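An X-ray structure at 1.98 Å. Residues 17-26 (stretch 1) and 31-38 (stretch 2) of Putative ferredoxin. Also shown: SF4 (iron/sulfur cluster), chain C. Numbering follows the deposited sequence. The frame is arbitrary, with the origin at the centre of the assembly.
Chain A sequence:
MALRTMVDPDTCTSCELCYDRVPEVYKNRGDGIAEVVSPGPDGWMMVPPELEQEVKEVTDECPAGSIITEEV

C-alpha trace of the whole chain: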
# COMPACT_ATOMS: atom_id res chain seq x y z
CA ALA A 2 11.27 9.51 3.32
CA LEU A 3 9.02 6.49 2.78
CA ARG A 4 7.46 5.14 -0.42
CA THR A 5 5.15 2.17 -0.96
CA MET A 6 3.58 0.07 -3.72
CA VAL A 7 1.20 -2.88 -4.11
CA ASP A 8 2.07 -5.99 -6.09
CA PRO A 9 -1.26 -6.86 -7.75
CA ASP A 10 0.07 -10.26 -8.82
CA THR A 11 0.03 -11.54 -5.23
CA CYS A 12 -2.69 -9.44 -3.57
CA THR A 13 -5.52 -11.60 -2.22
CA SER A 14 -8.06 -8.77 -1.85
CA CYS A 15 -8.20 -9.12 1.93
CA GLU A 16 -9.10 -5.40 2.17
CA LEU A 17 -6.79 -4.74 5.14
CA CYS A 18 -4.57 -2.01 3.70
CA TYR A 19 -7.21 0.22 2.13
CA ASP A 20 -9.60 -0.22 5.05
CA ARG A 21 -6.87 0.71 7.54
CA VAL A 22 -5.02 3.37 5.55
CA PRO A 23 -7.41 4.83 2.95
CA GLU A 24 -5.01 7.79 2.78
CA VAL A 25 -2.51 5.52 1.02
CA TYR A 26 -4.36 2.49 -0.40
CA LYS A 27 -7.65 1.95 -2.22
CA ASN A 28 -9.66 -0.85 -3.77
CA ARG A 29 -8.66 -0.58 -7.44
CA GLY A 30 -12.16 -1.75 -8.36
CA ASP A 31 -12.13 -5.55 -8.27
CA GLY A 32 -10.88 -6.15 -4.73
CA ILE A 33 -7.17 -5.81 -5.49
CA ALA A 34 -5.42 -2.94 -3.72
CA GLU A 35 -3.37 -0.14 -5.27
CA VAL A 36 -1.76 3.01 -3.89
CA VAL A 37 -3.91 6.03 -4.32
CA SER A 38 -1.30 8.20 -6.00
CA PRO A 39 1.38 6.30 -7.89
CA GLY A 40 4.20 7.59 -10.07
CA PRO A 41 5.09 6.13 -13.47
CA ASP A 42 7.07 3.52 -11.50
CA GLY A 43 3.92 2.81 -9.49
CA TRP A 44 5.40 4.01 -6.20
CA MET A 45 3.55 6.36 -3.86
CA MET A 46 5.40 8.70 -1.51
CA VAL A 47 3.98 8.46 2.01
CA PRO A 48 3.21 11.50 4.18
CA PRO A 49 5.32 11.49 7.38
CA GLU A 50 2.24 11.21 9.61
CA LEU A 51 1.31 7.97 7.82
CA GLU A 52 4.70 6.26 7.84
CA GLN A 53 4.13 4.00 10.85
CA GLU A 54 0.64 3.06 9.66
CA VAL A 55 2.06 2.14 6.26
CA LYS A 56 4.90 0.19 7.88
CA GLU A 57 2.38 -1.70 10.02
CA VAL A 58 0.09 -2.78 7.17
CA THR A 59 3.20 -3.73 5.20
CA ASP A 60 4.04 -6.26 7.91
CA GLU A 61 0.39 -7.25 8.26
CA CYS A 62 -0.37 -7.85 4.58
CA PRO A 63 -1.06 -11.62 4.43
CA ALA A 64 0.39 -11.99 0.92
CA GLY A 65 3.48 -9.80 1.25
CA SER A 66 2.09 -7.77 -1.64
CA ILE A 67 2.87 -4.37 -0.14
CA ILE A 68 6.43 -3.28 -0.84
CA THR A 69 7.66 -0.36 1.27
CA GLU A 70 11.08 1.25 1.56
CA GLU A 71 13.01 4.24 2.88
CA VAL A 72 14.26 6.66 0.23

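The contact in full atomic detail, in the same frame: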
# COMPACT_ATOMS: atom_id res chain seq x y z
N LEU A 17 -7.39 -5.29 3.92
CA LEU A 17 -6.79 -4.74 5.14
C LEU A 17 -6.19 -3.36 4.91
O LEU A 17 -6.48 -2.42 5.64
CB LEU A 17 -5.72 -5.68 5.69
CG LEU A 17 -5.04 -5.19 6.98
CD1 LEU A 17 -6.04 -5.07 8.12
CD2 LEU A 17 -3.90 -6.12 7.37
N CYS A 18 -5.34 -3.23 3.89
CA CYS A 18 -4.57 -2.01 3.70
C CYS A 18 -5.44 -0.80 3.40
O CYS A 18 -5.22 0.28 3.97
CB CYS A 18 -3.53 -2.19 2.60
SG CYS A 18 -4.19 -2.69 1.00
N TYR A 19 -6.43 -0.94 2.52
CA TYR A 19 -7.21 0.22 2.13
C TYR A 19 -8.40 0.46 3.06
O TYR A 19 -9.05 1.50 2.98
CB TYR A 19 -7.69 0.13 0.67
CG TYR A 19 -8.36 -1.14 0.20
CD1 TYR A 19 -7.69 -2.02 -0.65
CD2 TYR A 19 -9.67 -1.44 0.54
CE1 TYR A 19 -8.29 -3.16 -1.11
CE2 TYR A 19 -10.29 -2.59 0.07
CZ TYR A 19 -9.59 -3.45 -0.76
OH TYR A 19 -10.18 -4.59 -1.23
N ASP A 20 -8.67 -0.48 3.95
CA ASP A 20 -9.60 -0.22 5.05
C ASP A 20 -8.88 0.56 6.15
O ASP A 20 -9.42 1.50 6.72
CB ASP A 20 -10.17 -1.51 5.62
CG ASP A 20 -11.14 -1.25 6.76
OD1 ASP A 20 -12.14 -0.53 6.53
OD2 ASP A 20 -10.90 -1.73 7.88
N ARG A 21 -7.65 0.14 6.45
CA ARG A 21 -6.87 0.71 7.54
C ARG A 21 -6.29 2.07 7.18
O ARG A 21 -6.35 3.01 7.97
CB ARG A 21 -5.75 -0.25 7.93
CG ARG A 21 -4.82 0.25 9.04
CD ARG A 21 -5.34 -0.11 10.42
NE ARG A 21 -5.38 -1.55 10.63
CZ ARG A 21 -4.31 -2.32 10.80
NH1 ARG A 21 -3.09 -1.79 10.78
NH2 ARG A 21 -4.45 -3.63 10.98
N VAL A 22 -5.71 2.16 5.98
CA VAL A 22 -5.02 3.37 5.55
C VAL A 22 -5.56 3.84 4.20
O VAL A 22 -4.87 3.77 3.19
CB VAL A 22 -3.49 3.14 5.45
CG1 VAL A 22 -2.76 4.47 5.28
CG2 VAL A 22 -2.98 2.41 6.68
N PRO A 23 -6.81 4.33 4.19
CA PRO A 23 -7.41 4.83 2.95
C PRO A 23 -6.68 6.05 2.40
O PRO A 23 -6.88 6.41 1.24
CB PRO A 23 -8.84 5.19 3.37
CG PRO A 23 -8.77 5.41 4.84
CD PRO A 23 -7.72 4.46 5.34
N GLU A 24 -5.84 6.67 3.22
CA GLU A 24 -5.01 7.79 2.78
C GLU A 24 -3.98 7.33 1.76
O GLU A 24 -3.54 8.11 0.91
CB GLU A 24 -4.30 8.45 3.97
CG GLU A 24 -5.22 8.94 5.08
CD GLU A 24 -5.42 7.92 6.19
OE1 GLU A 24 -5.36 6.71 5.90
OE2 GLU A 24 -5.63 8.34 7.35
N VAL A 25 -3.59 6.05 1.84
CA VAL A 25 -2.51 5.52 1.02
C VAL A 25 -2.98 4.46 0.02
O VAL A 25 -2.50 4.43 -1.11
CB VAL A 25 -1.40 4.90 1.91
CG1 VAL A 25 -0.28 4.31 1.07
CG2 VAL A 25 -0.85 5.95 2.86
N TYR A 26 -3.91 3.60 0.44
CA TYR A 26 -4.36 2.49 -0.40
C TYR A 26 -5.86 2.56 -0.69
O TYR A 26 -6.63 3.09 0.11
CB TYR A 26 -4.03 1.16 0.28
CG TYR A 26 -2.60 1.05 0.72
CD1 TYR A 26 -1.60 0.68 -0.16
CD2 TYR A 26 -2.24 1.32 2.04
CE1 TYR A 26 -0.28 0.58 0.24
CE2 TYR A 26 -0.93 1.22 2.45
CZ TYR A 26 0.05 0.85 1.55
OH TYR A 26 1.35 0.75 1.97
N ASP A 31 -11.77 -4.13 -8.23
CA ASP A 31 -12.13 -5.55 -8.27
C ASP A 31 -11.69 -6.30 -7.02
O ASP A 31 -11.66 -7.53 -7.00
CB ASP A 31 -11.52 -6.21 -9.51
CG ASP A 31 -10.00 -6.24 -9.47
OD1 ASP A 31 -9.41 -5.45 -8.71
OD2 ASP A 31 -9.41 -7.06 -10.20
N GLY A 32 -11.33 -5.56 -5.97
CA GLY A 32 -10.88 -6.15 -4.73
C GLY A 32 -9.39 -5.99 -4.50
O GLY A 32 -8.94 -5.88 -3.36
N ILE A 33 -8.62 -5.97 -5.59
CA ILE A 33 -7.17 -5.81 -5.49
C ILE A 33 -6.83 -4.39 -5.08
O ILE A 33 -7.45 -3.43 -5.55
CB ILE A 33 -6.46 -6.15 -6.82
CG1 ILE A 33 -6.75 -7.59 -7.25
CG2 ILE A 33 -4.95 -5.93 -6.70
CD1 ILE A 33 -6.17 -8.65 -6.33
N ALA A 34 -5.83 -4.25 -4.22
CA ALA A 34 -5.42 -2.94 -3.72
C ALA A 34 -4.43 -2.26 -4.66
O ALA A 34 -3.73 -2.92 -5.43
CB ALA A 34 -4.82 -3.07 -2.33
N GLU A 35 -4.39 -0.93 -4.59
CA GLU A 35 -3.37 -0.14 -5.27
C GLU A 35 -3.17 1.14 -4.48
O GLU A 35 -4.09 1.58 -3.78
CB GLU A 35 -3.75 0.16 -6.72
CG GLU A 35 -5.01 1.01 -6.87
CD GLU A 35 -5.34 1.31 -8.33
OE1 GLU A 35 -6.42 1.88 -8.59
OE2 GLU A 35 -4.51 0.98 -9.21
N VAL A 36 -1.99 1.74 -4.56
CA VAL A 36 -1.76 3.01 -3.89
C VAL A 36 -2.63 4.06 -4.57
O VAL A 36 -2.97 3.93 -5.75
CB VAL A 36 -0.28 3.44 -3.92
CG1 VAL A 36 0.58 2.43 -3.18
CG2 VAL A 36 0.20 3.64 -5.35
N VAL A 37 -3.01 5.06 -3.82
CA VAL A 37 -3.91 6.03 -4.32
C VAL A 37 -3.25 6.93 -5.36
O VAL A 37 -3.84 7.18 -6.37
CB VAL A 37 -4.61 6.76 -3.19
CG1 VAL A 37 -5.48 5.79 -2.43
CG2 VAL A 37 -3.62 7.41 -2.25
N SER A 38 -2.05 7.37 -5.09
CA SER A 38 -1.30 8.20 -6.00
C SER A 38 0.09 7.72 -6.38
O SER A 38 1.06 8.08 -5.78
CB SER A 38 -1.21 9.53 -5.37
OG SER A 38 -1.12 9.39 -4.00
FE1 SF4 C . -4.02 -7.04 -0.92
FE2 SF4 C . -2.15 -7.07 1.08
FE3 SF4 C . -4.80 -7.35 1.69
FE4 SF4 C . -3.86 -4.94 0.82
S1 SF4 C . -3.29 -6.01 2.74
S2 SF4 C . -5.76 -5.99 0.13
S3 SF4 C . -2.26 -5.62 -0.67
S4 SF4 C . -3.52 -8.79 0.46

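Stretch 1 opens with a short helix, residues 17 to 21, that lies against the iron/sulfur cluster. Leu 17 does not reach stretch 2. Leu 17 CB sits 3.8 Å from S1 of the cluster. Cys 18 is a cluster ligand: its SG binds FE4 at 2.3 Å. The same sulfur touches stretch 2, with Cys 18 SG 3.4 Å from Ala 34 CB. Ala 34 is buried and its CB points toward stretch 1. Ala 34 CB also lies 3.8 Å from FE4, so it packs against both the ligand and the metal.

Tyr 19 runs its ring along stretch 2. The ring edge meets Ala 34, with Tyr 19 CD1 3.5 Å from Ala 34 CB. Further along, Tyr 19 OH donates a hydrogen bond to Gly 32 O at 2.8 Å. The ring thus spans from an apolar contact to a polar one. It also passes the cluster, with Tyr 19 CE1 4.0 Å from S2. Gly 32 has phi/psi of 107/-32. A CB at these angles would be jammed against the carbonyl oxygen of Asp 31, which by itself calls for glycine.

Asp 20, Arg 21 and Val 22 make no contact with stretch 2. Val 22 is the first residue to leave helical phi/psi. Its carbonyl oxygen still holds the following turn: Val 22 O accepts from Val 25 N and from Tyr 26 N, each at 2.9 Å.

Pro 23 and Glu 24 point their CB atoms away from stretch 2. Their backbone carbonyls make the approach instead. Glu 24 O comes within 3.2 Å of Val 37 CG2, and Pro 23 O lies 4.0 Å from Val 37 CG1. Val 37 points toward stretch 1 and is the residue of stretch 2 most covered by this contact.

Val 25 also uses its backbone. Val 25 O accepts a hydrogen bond from Val 37 N at 2.8 Å, with an angle of 150° at the hydrogen. Val 25 O also receives a CA-H...O contact from Val 36 CA at 3.2 Å.

Tyr 26 pairs with Val 36 in an antiparallel bridge of the non-hydrogen-bonded kind. Tyr 26 CA and Val 36 CA are 4.4 Å apart. A second CA-H...O contact joins Tyr 26 CA to Glu 35 O at 3.5 Å. The two side chains of the pair diverge, yet Tyr 26 CE1 still reaches Val 36 CG1 at 4.0 Å. The Tyr 26 hydroxyl is hydrogen-bonded elsewhere in the structure.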